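Local atomic coordinates of possible thiamine biosynthesis enzyme (Candida albicans, PDB entry 2X7Q), a protein that is of unknown function but has the two-lobed fold of periplasmic binding proteins and probably binds a small molecule, perhaps one related to thiamine biosynthesis. Residues 18-23 and 56-61; 88-93 and 202-207; 98-103 and 193-198. The protein carries 1 engineered substitution. All coordinates share one frame; numbering follows the deposited sequence.

From the N terminus, interaction 1 closes first: strand 17-21 and helix 55-63 close a 32-residue excursion through two helices and strand 46-50, within the first lobe. Strand 88-95 then joins the same sheet as its outermost strand, and interaction 2 closes only when the chain returns at 203-208. Most of what lies between forms the second lobe, where interaction 3 pairs strands 100-106 and 190-197 and so sits within the longer closure of interaction 2. The two connections between lobes run side by side, with L99 packed on S202 and W203. Interactions 1 and 2 also touch, I22 CD1 lying 3.8 Å from W203 CH2. Interactions 1 and 3 do not meet.

Interaction 1: 18-23 and 56-61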
loop_
_atom_site.group_PDB
_atom_site.type_symbol
_atom_site.label_atom_id
_atom_site.label_comp_id
_atom_site.label_asym_id
_atom_site.label_seq_id
_atom_site.Cartn_x
_atom_site.Cartn_y
_atom_site.Cartn_z
ATOM N N LYS A 18 3.446 18.615 -0.779
ATOM C CA LYS A 18 3.484 17.692 -1.906
ATOM C C LYS A 18 3.171 16.274 -1.435
ATOM O O LYS A 18 3.952 15.666 -0.702
ATOM C CB LYS A 18 4.850 17.734 -2.593
ATOM C CG LYS A 18 5.234 19.102 -3.127
ATOM C CD LYS A 18 6.525 19.052 -3.929
ATOM C CE LYS A 18 6.367 18.220 -5.188
ATOM N NZ LYS A 18 7.628 18.148 -5.976
ATOM N N VAL A 19 2.023 15.754 -1.857
ATOM C CA VAL A 19 1.571 14.440 -1.409
ATOM C C VAL A 19 1.649 13.398 -2.522
ATOM O O VAL A 19 0.993 13.526 -3.559
ATOM C CB VAL A 19 0.128 14.504 -0.873
ATOM C CG1 VAL A 19 -0.339 13.126 -0.438
ATOM C CG2 VAL A 19 0.030 15.495 0.277
ATOM N N ALA A 20 2.455 12.364 -2.299
ATOM C CA ALA A 20 2.592 11.273 -3.259
ATOM C C ALA A 20 1.570 10.178 -2.977
ATOM O O ALA A 20 1.448 9.719 -1.844
ATOM C CB ALA A 20 3.993 10.706 -3.222
ATOM N N TYR A 21 0.834 9.773 -4.008
ATOM C CA TYR A 21 -0.191 8.744 -3.865
ATOM C C TYR A 21 -0.138 7.745 -5.019
ATOM O O TYR A 21 0.492 7.998 -6.048
ATOM C CB TYR A 21 -1.578 9.382 -3.812
ATOM C CG TYR A 21 -2.079 9.853 -5.160
ATOM C CD1 TYR A 21 -2.950 9.072 -5.911
ATOM C CD2 TYR A 21 -1.681 11.075 -5.683
ATOM C CE1 TYR A 21 -3.413 9.498 -7.144
ATOM C CE2 TYR A 21 -2.137 11.510 -6.912
ATOM C CZ TYR A 21 -3.001 10.718 -7.639
ATOM O OH TYR A 21 -3.451 11.156 -8.864
ATOM N N ILE A 22 -0.812 6.615 -4.842
ATOM C CA ILE A 22 -0.897 5.605 -5.889
ATOM C C ILE A 22 -2.297 5.595 -6.491
ATOM O O ILE A 22 -3.280 5.399 -5.779
ATOM C CB ILE A 22 -0.556 4.206 -5.352
ATOM C CG1 ILE A 22 0.807 4.223 -4.660
ATOM C CG2 ILE A 22 -0.582 3.181 -6.479
ATOM C CD1 ILE A 22 1.177 2.915 -4.004
ATOM N N PRO A 23 -2.391 5.813 -7.810
ATOM C CA PRO A 23 -3.678 5.916 -8.508
ATOM C C PRO A 23 -4.431 4.588 -8.553
ATOM O O PRO A 23 -4.429 3.906 -9.579
ATOM C CB PRO A 23 -3.277 6.342 -9.925
ATOM C CG PRO A 23 -1.888 5.835 -10.089
ATOM C CD PRO A 23 -1.251 5.957 -8.730
ATOM N N GLY A 56 7.417 1.618 -3.480
ATOM C CA GLY A 56 8.853 1.626 -3.686
ATOM C C GLY A 56 9.367 3.011 -4.026
ATOM O O GLY A 56 10.367 3.466 -3.470
ATOM N N ARG A 57 8.675 3.688 -4.938
ATOM C CA ARG A 57 9.065 5.027 -5.360
ATOM C C ARG A 57 8.636 6.056 -4.321
ATOM O O ARG A 57 9.276 7.096 -4.163
ATOM C CB ARG A 57 8.452 5.367 -6.721
ATOM C CG ARG A 57 9.000 6.645 -7.348
ATOM C CD ARG A 57 8.145 7.122 -8.515
ATOM N NE ARG A 57 8.737 8.278 -9.184
ATOM C CZ ARG A 57 8.114 9.018 -10.097
ATOM N NH1 ARG A 57 6.867 8.738 -10.454
ATOM N NH2 ARG A 57 8.735 10.049 -10.652
ATOM N N LEU A 58 7.546 5.761 -3.621
ATOM C CA LEU A 58 7.057 6.625 -2.552
ATOM C C LEU A 58 8.142 6.881 -1.512
ATOM O O LEU A 58 8.367 8.021 -1.107
ATOM C CB LEU A 58 5.825 6.010 -1.880
ATOM C CG LEU A 58 4.578 5.826 -2.747
ATOM C CD1 LEU A 58 3.424 5.280 -1.917
ATOM C CD2 LEU A 58 4.189 7.138 -3.402
ATOM N N ILE A 59 8.813 5.816 -1.083
ATOM C CA ILE A 59 9.885 5.937 -0.101
ATOM C C ILE A 59 11.063 6.728 -0.669
ATOM O O ILE A 59 11.670 7.540 0.030
ATOM C CB ILE A 59 10.376 4.558 0.385
ATOM C CG1 ILE A 59 9.230 3.774 1.025
ATOM C CG2 ILE A 59 11.524 4.719 1.371
ATOM C CD1 ILE A 59 9.627 2.397 1.509
ATOM N N ASN A 60 11.383 6.484 -1.936
ATOM C CA ASN A 60 12.453 7.211 -2.608
ATOM C C ASN A 60 12.161 8.709 -2.672
ATOM O O ASN A 60 13.052 9.536 -2.483
ATOM C CB ASN A 60 12.683 6.657 -4.016
ATOM C CG ASN A 60 13.278 5.267 -4.006
ATOM O OD1 ASN A 60 13.760 4.796 -2.978
ATOM N ND2 ASN A 60 13.250 4.603 -5.155
ATOM N N LEU A 61 10.905 9.048 -2.942
ATOM C CA LEU A 61 10.482 10.441 -3.015
ATOM C C LEU A 61 10.589 11.117 -1.649
ATOM O O LEU A 61 10.926 12.296 -1.557
ATOM C CB LEU A 61 9.050 10.537 -3.548
ATOM C CG LEU A 61 8.823 10.026 -4.973
ATOM C CD1 LEU A 61 7.346 10.050 -5.329
ATOM C CD2 LEU A 61 9.634 10.836 -5.973
#
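L58 is the side chain to follow, because it reaches from helix 55-63 onto A20 and I22 and forks between them. Its CB leaves the helix toward the strand, and chi1 of -63° sets CG anti to the carbonyl carbon, beside the backbone N. Beyond CG the two methyls part company. CD1 goes to I22, where it lies 3.9 Å from the terminal CD1 of I22 and equally close to CG1, the two side chains meeting at a slant. CD2 goes to the strand itself: it stands 3.6 Å from A20 CB and 4.0 Å from the carbonyl carbon A20 C.

Helix 55-63 belongs to a beta-alpha-beta crossover, joining strand 46-50 to strand 69-73. Those two run parallel to strand 17-21 and flank it, so the helix passes over the strand between them. Here the helix and strand axes come within 9.0 Å and run nearly antiparallel, at 161°. With only a methyl on A20, the leucine can settle close to the strand backbone.

One turn further along the helix, L61 adds a second branch to the same methyl, its CD1 being 4.0 Å from A20 CB. No hydrogen bond crosses between the segments; the side-chain contacts are apolar. L58 also touches V51 and A70, which lie on the neighbouring parts of the crossover.

Interaction 2: 88-93 and 202-207; sequences IHVLDT and SWVVAT
H89 and T207 start the pairing with two backbone hydrogen bonds, H89 N to T207 O and T207 N to H89 O, each 2.9 Å long. Further on, V205 takes two partners: its O accepts from L91 N at 2.8 Å, almost in line with the C=O, and its N donates to D92 O over the same length. L91 and D92 therefore both face V205, which makes a classic beta bulge and shifts the register by one residue. L91 has the nearly helical backbone angles (phi -83°, psi -50°) expected at the first position of such a bulge. This is the antiparallel edge of the mixed sheet in the first lobe, a strand order known from periplasmic binding proteins: strand 203-208, returning from the second lobe, slots in between 69-73 and 88-95.

A CA-H...O contact from A206 CA to H89 O, 3.1 Å, supplements the ladder.

On the face of V90, V204 and A206, V90 CG1 packs against V204 CB at 3.9 Å, with F77 nearby. L91, in the bulge, points toward the other strand, its CD1 3.7 Å from T207 CG2. That methyl sits between the backbone N and the carbonyl carbon, because T207 OG1 is anti to the N (chi1 -172°).

T207 OG1 is hydrogen-bonded to D68 O, just before strand 69-73. D92 OD2 accepts from T93 N at 2.6 Å, and D92 OD1 from G269 N.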
loop_
_atom_site.group_PDB
_atom_site.type_symbol
_atom_site.label_atom_id
_atom_site.label_comp_id
_atom_site.label_asym_id
_atom_site.label_seq_id
_atom_site.Cartn_x
_atom_site.Cartn_y
_atom_site.Cartn_z
ATOM N N ILE A 88 12.106 7.910 8.103
ATOM C CA ILE A 88 10.742 7.618 7.676
ATOM C C ILE A 88 9.834 7.481 8.893
ATOM O O ILE A 88 10.151 6.753 9.834
ATOM C CB ILE A 88 10.672 6.325 6.843
ATOM C CG1 ILE A 88 11.396 6.511 5.508
ATOM C CG2 ILE A 88 9.226 5.927 6.600
ATOM C CD1 ILE A 88 10.752 7.541 4.605
ATOM N N HIS A 89 8.707 8.186 8.869
ATOM C CA HIS A 89 7.771 8.165 9.988
ATOM C C HIS A 89 6.367 7.747 9.560
ATOM O O HIS A 89 5.786 8.330 8.643
ATOM C CB HIS A 89 7.719 9.535 10.668
ATOM C CG HIS A 89 8.939 9.860 11.469
ATOM N ND1 HIS A 89 10.094 10.360 10.902
ATOM C CD2 HIS A 89 9.186 9.766 12.797
ATOM C CE1 HIS A 89 10.996 10.555 11.845
ATOM N NE2 HIS A 89 10.472 10.202 13.005
ATOM N N VAL A 90 5.830 6.734 10.232
ATOM C CA VAL A 90 4.451 6.315 10.012
ATOM C C VAL A 90 3.530 7.084 10.952
ATOM O O VAL A 90 3.540 6.862 12.164
ATOM C CB VAL A 90 4.270 4.804 10.245
ATOM C CG1 VAL A 90 2.810 4.412 10.075
ATOM C CG2 VAL A 90 5.154 4.009 9.294
ATOM N N LEU A 91 2.734 7.985 10.386
ATOM C CA LEU A 91 1.906 8.888 11.178
ATOM C C LEU A 91 0.589 8.262 11.626
ATOM O O LEU A 91 0.232 8.328 12.804
ATOM C CB LEU A 91 1.632 10.175 10.399
ATOM C CG LEU A 91 2.865 10.989 10.005
ATOM C CD1 LEU A 91 2.468 12.187 9.161
ATOM C CD2 LEU A 91 3.628 11.429 11.242
ATOM N N ASP A 92 -0.136 7.663 10.686
ATOM C CA ASP A 92 -1.448 7.103 10.987
ATOM C C ASP A 92 -1.857 6.055 9.956
ATOM O O ASP A 92 -1.164 5.844 8.962
ATOM C CB ASP A 92 -2.494 8.220 11.051
ATOM C CG ASP A 92 -3.623 7.910 12.015
ATOM O OD1 ASP A 92 -4.285 8.862 12.481
ATOM O OD2 ASP A 92 -3.845 6.720 12.315
ATOM N N THR A 93 -2.988 5.399 10.203
ATOM C CA THR A 93 -3.506 4.383 9.295
ATOM C C THR A 93 -4.511 4.983 8.316
ATOM O O THR A 93 -5.425 5.703 8.717
ATOM C CB THR A 93 -4.189 3.241 10.067
ATOM O OG1 THR A 93 -3.260 2.664 10.991
ATOM C CG2 THR A 93 -4.681 2.167 9.109
ATOM N N SER A 202 -3.743 -2.399 5.646
ATOM C CA SER A 202 -3.024 -2.327 4.375
ATOM C C SER A 202 -2.343 -0.995 4.055
ATOM O O SER A 202 -1.285 -0.978 3.425
ATOM C CB SER A 202 -3.943 -2.738 3.222
ATOM O OG SER A 202 -5.131 -1.974 3.213
ATOM N N TRP A 203 -2.937 0.116 4.479
ATOM C CA TRP A 203 -2.424 1.430 4.095
ATOM C C TRP A 203 -2.149 2.353 5.280
ATOM O O TRP A 203 -2.885 2.354 6.267
ATOM C CB TRP A 203 -3.386 2.099 3.113
ATOM C CG TRP A 203 -3.488 1.379 1.802
ATOM C CD1 TRP A 203 -4.191 0.239 1.546
ATOM C CD2 TRP A 203 -2.864 1.752 0.562
ATOM N NE1 TRP A 203 -4.045 -0.121 0.228
ATOM C CE2 TRP A 203 -3.238 0.787 -0.394
ATOM C CE3 TRP A 203 -2.029 2.803 0.180
ATOM C CZ2 TRP A 203 -2.798 0.851 -1.720
ATOM C CZ3 TRP A 203 -1.598 2.860 -1.135
ATOM C CH2 TRP A 203 -1.982 1.891 -2.068
ATOM N N VAL A 204 -1.083 3.141 5.166
ATOM C CA VAL A 204 -0.706 4.090 6.207
ATOM C C VAL A 204 -0.259 5.412 5.593
ATOM O O VAL A 204 0.058 5.480 4.404
ATOM C CB VAL A 204 0.438 3.547 7.083
ATOM C CG1 VAL A 204 0.001 2.298 7.829
ATOM C CG2 VAL A 204 1.670 3.269 6.233
ATOM N N VAL A 205 -0.239 6.460 6.410
ATOM C CA VAL A 205 0.247 7.761 5.972
ATOM C C VAL A 205 1.652 7.989 6.523
ATOM O O VAL A 205 1.856 7.980 7.736
ATOM C CB VAL A 205 -0.676 8.899 6.443
ATOM C CG1 VAL A 205 -0.116 10.250 6.023
ATOM C CG2 VAL A 205 -2.080 8.702 5.894
ATOM N N ALA A 206 2.620 8.183 5.632
ATOM C CA ALA A 206 4.007 8.347 6.055
ATOM C C ALA A 206 4.586 9.700 5.654
ATOM O O ALA A 206 4.091 10.354 4.733
ATOM C CB ALA A 206 4.868 7.216 5.512
ATOM N N THR A 207 5.641 10.104 6.354
ATOM C CA THR A 207 6.324 11.358 6.067
ATOM C C THR A 207 7.813 11.219 6.363
ATOM O O THR A 207 8.261 10.179 6.846
ATOM C CB THR A 207 5.747 12.517 6.902
ATOM O OG1 THR A 207 6.318 13.757 6.467
ATOM C CG2 THR A 207 6.047 12.312 8.378
#

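Interaction 3: 98-103 and 193-198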
loop_
_atom_site.group_PDB
_atom_site.type_symbol
_atom_site.label_atom_id
_atom_site.label_comp_id
_atom_site.label_asym_id
_atom_site.label_seq_id
_atom_site.Cartn_x
_atom_site.Cartn_y
_atom_site.Cartn_z
ATOM N N PRO A 98 -7.583 -5.345 5.656
ATOM C CA PRO A 98 -6.393 -5.991 5.088
ATOM C C PRO A 98 -6.426 -6.028 3.566
ATOM O O PRO A 98 -7.512 -6.028 2.988
ATOM C CB PRO A 98 -6.480 -7.414 5.637
ATOM C CG PRO A 98 -7.931 -7.649 5.835
ATOM C CD PRO A 98 -8.499 -6.320 6.273
ATOM N N LEU A 99 -5.254 -6.060 2.935
ATOM C CA LEU A 99 -5.160 -6.118 1.479
ATOM C C LEU A 99 -5.282 -7.558 0.978
ATOM O O LEU A 99 -4.662 -8.467 1.530
ATOM C CB LEU A 99 -3.837 -5.511 1.003
ATOM C CG LEU A 99 -3.763 -5.087 -0.466
ATOM C CD1 LEU A 99 -4.581 -3.830 -0.687
ATOM C CD2 LEU A 99 -2.321 -4.866 -0.905
ATOM N N LEU A 100 -6.079 -7.762 -0.068
ATOM C CA LEU A 100 -6.262 -9.092 -0.641
ATOM C C LEU A 100 -5.360 -9.310 -1.853
ATOM O O LEU A 100 -5.606 -8.762 -2.930
ATOM C CB LEU A 100 -7.725 -9.321 -1.024
ATOM C CG LEU A 100 -8.062 -10.675 -1.654
ATOM C CD1 LEU A 100 -7.635 -11.815 -0.742
ATOM C CD2 LEU A 100 -9.548 -10.770 -1.972
ATOM N N TRP A 101 -4.318 -10.115 -1.667
ATOM C CA TRP A 101 -3.380 -10.423 -2.741
ATOM C C TRP A 101 -3.817 -11.655 -3.526
ATOM O O TRP A 101 -4.201 -12.667 -2.945
ATOM C CB TRP A 101 -1.972 -10.632 -2.183
ATOM C CG TRP A 101 -1.302 -9.359 -1.761
ATOM C CD1 TRP A 101 -1.363 -8.766 -0.533
ATOM C CD2 TRP A 101 -0.465 -8.522 -2.567
ATOM N NE1 TRP A 101 -0.616 -7.612 -0.527
ATOM C CE2 TRP A 101 -0.055 -7.439 -1.769
ATOM C CE3 TRP A 101 -0.024 -8.583 -3.894
ATOM C CZ2 TRP A 101 0.775 -6.428 -2.244
ATOM C CZ3 TRP A 101 0.801 -7.578 -4.367
ATOM C CH2 TRP A 101 1.191 -6.517 -3.546
ATOM N N ALA A 102 -3.754 -11.561 -4.850
ATOM C CA ALA A 102 -4.135 -12.671 -5.714
ATOM C C ALA A 102 -2.915 -13.233 -6.442
ATOM O O ALA A 102 -2.124 -12.485 -7.026
ATOM C CB ALA A 102 -5.194 -12.226 -6.711
ATOM N N VAL A 103 -2.772 -14.555 -6.410
ATOM C CA VAL A 103 -1.667 -15.224 -7.083
ATOM C C VAL A 103 -2.096 -15.646 -8.483
ATOM O O VAL A 103 -3.062 -16.393 -8.646
ATOM C CB VAL A 103 -1.200 -16.457 -6.295
ATOM C CG1 VAL A 103 0.010 -17.087 -6.964
ATOM C CG2 VAL A 103 -0.876 -16.073 -4.857
ATOM N N ILE A 193 -4.661 -18.896 -8.990
ATOM C CA ILE A 193 -4.379 -20.190 -8.384
ATOM C C ILE A 193 -4.441 -20.121 -6.862
ATOM O O ILE A 193 -4.455 -21.151 -6.189
ATOM C CB ILE A 193 -2.998 -20.728 -8.811
ATOM C CG1 ILE A 193 -1.885 -19.780 -8.358
ATOM C CG2 ILE A 193 -2.950 -20.935 -10.313
ATOM C CD1 ILE A 193 -0.493 -20.263 -8.718
ATOM N N ASP A 194 -4.487 -18.904 -6.324
ATOM C CA ASP A 194 -4.525 -18.714 -4.877
ATOM C C ASP A 194 -4.743 -17.248 -4.495
ATOM O O ASP A 194 -4.555 -16.346 -5.313
ATOM C CB ASP A 194 -3.228 -19.231 -4.252
ATOM C CG ASP A 194 -3.379 -19.570 -2.784
ATOM O OD1 ASP A 194 -4.504 -19.459 -2.253
ATOM O OD2 ASP A 194 -2.368 -19.952 -2.160
ATOM N N GLN A 195 -5.147 -17.025 -3.247
ATOM C CA GLN A 195 -5.299 -15.680 -2.701
ATOM C C GLN A 195 -4.688 -15.636 -1.307
ATOM O O GLN A 195 -4.354 -16.677 -0.744
ATOM C CB GLN A 195 -6.775 -15.283 -2.635
ATOM C CG GLN A 195 -7.449 -15.120 -3.987
ATOM C CD GLN A 195 -8.898 -14.679 -3.863
ATOM O OE1 GLN A 195 -9.455 -14.634 -2.766
ATOM N NE2 GLN A 195 -9.515 -14.351 -4.993
ATOM N N ILE A 196 -4.535 -14.437 -0.752
ATOM C CA ILE A 196 -3.979 -14.291 0.590
ATOM C C ILE A 196 -4.122 -12.871 1.126
ATOM O O ILE A 196 -3.698 -11.909 0.486
ATOM C CB ILE A 196 -2.495 -14.717 0.645
ATOM C CG1 ILE A 196 -1.932 -14.510 2.053
ATOM C CG2 ILE A 196 -1.679 -13.950 -0.377
ATOM C CD1 ILE A 196 -0.479 -14.904 2.191
ATOM N N TYR A 197 -4.728 -12.747 2.302
ATOM C CA TYR A 197 -4.912 -11.450 2.938
ATOM C C TYR A 197 -3.664 -11.044 3.709
ATOM O O TYR A 197 -2.884 -11.895 4.140
ATOM C CB TYR A 197 -6.105 -11.485 3.897
ATOM C CG TYR A 197 -7.454 -11.608 3.224
ATOM C CD1 TYR A 197 -8.127 -10.486 2.761
ATOM C CD2 TYR A 197 -8.060 -12.846 3.068
ATOM C CE1 TYR A 197 -9.363 -10.597 2.148
ATOM C CE2 TYR A 197 -9.292 -12.969 2.459
ATOM C CZ TYR A 197 -9.941 -11.841 2.001
ATOM O OH TYR A 197 -11.170 -11.956 1.392
ATOM N N THR A 198 -3.479 -9.741 3.883
ATOM C CA THR A 198 -2.425 -9.236 4.747
ATOM C C THR A 198 -2.909 -9.297 6.191
ATOM O O THR A 198 -4.017 -8.852 6.494
ATOM C CB THR A 198 -2.047 -7.784 4.398
ATOM O OG1 THR A 198 -3.183 -6.931 4.588
ATOM C CG2 THR A 198 -1.580 -7.686 2.952
#
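L100 lays its CD1 over the face of the Y197 ring, 3.5 Å from the centroid and only 10° off the ring normal, a CH-pi contact. CG is anti to the backbone N (chi1 179°), and the end of the side chain comes nearer the other strand. CD1 and CD2 both lie 3.9 Å from Q195 OE1, so the leucine sits between Y197 and Q195.

On the reverse face W101 offers T198 an edge rather than a face: CG2 of the threonine lies in the indole plane, 3.6 Å from NE1. V103 and D194 lie side by side there, while V103 CG1 meets I193 CG1 at 3.6 Å. M133 and L137 of helix 129-141 cover parts of this side.

Between the strands, antiparallel bonds pair W101 with I196 and V103 with D194 and I193. At the end nearest the first lobe, T198 OG1 accepts from L99 N at 2.8 Å and is also bonded to W200 O, while T198 N donates to L99 O.

The chemistry implies that main-chain bonds fix the register of this second-lobe strand pair, while a side-chain hydroxyl joins them at that end, standing in for a backbone carbonyl as acceptor of L99 N.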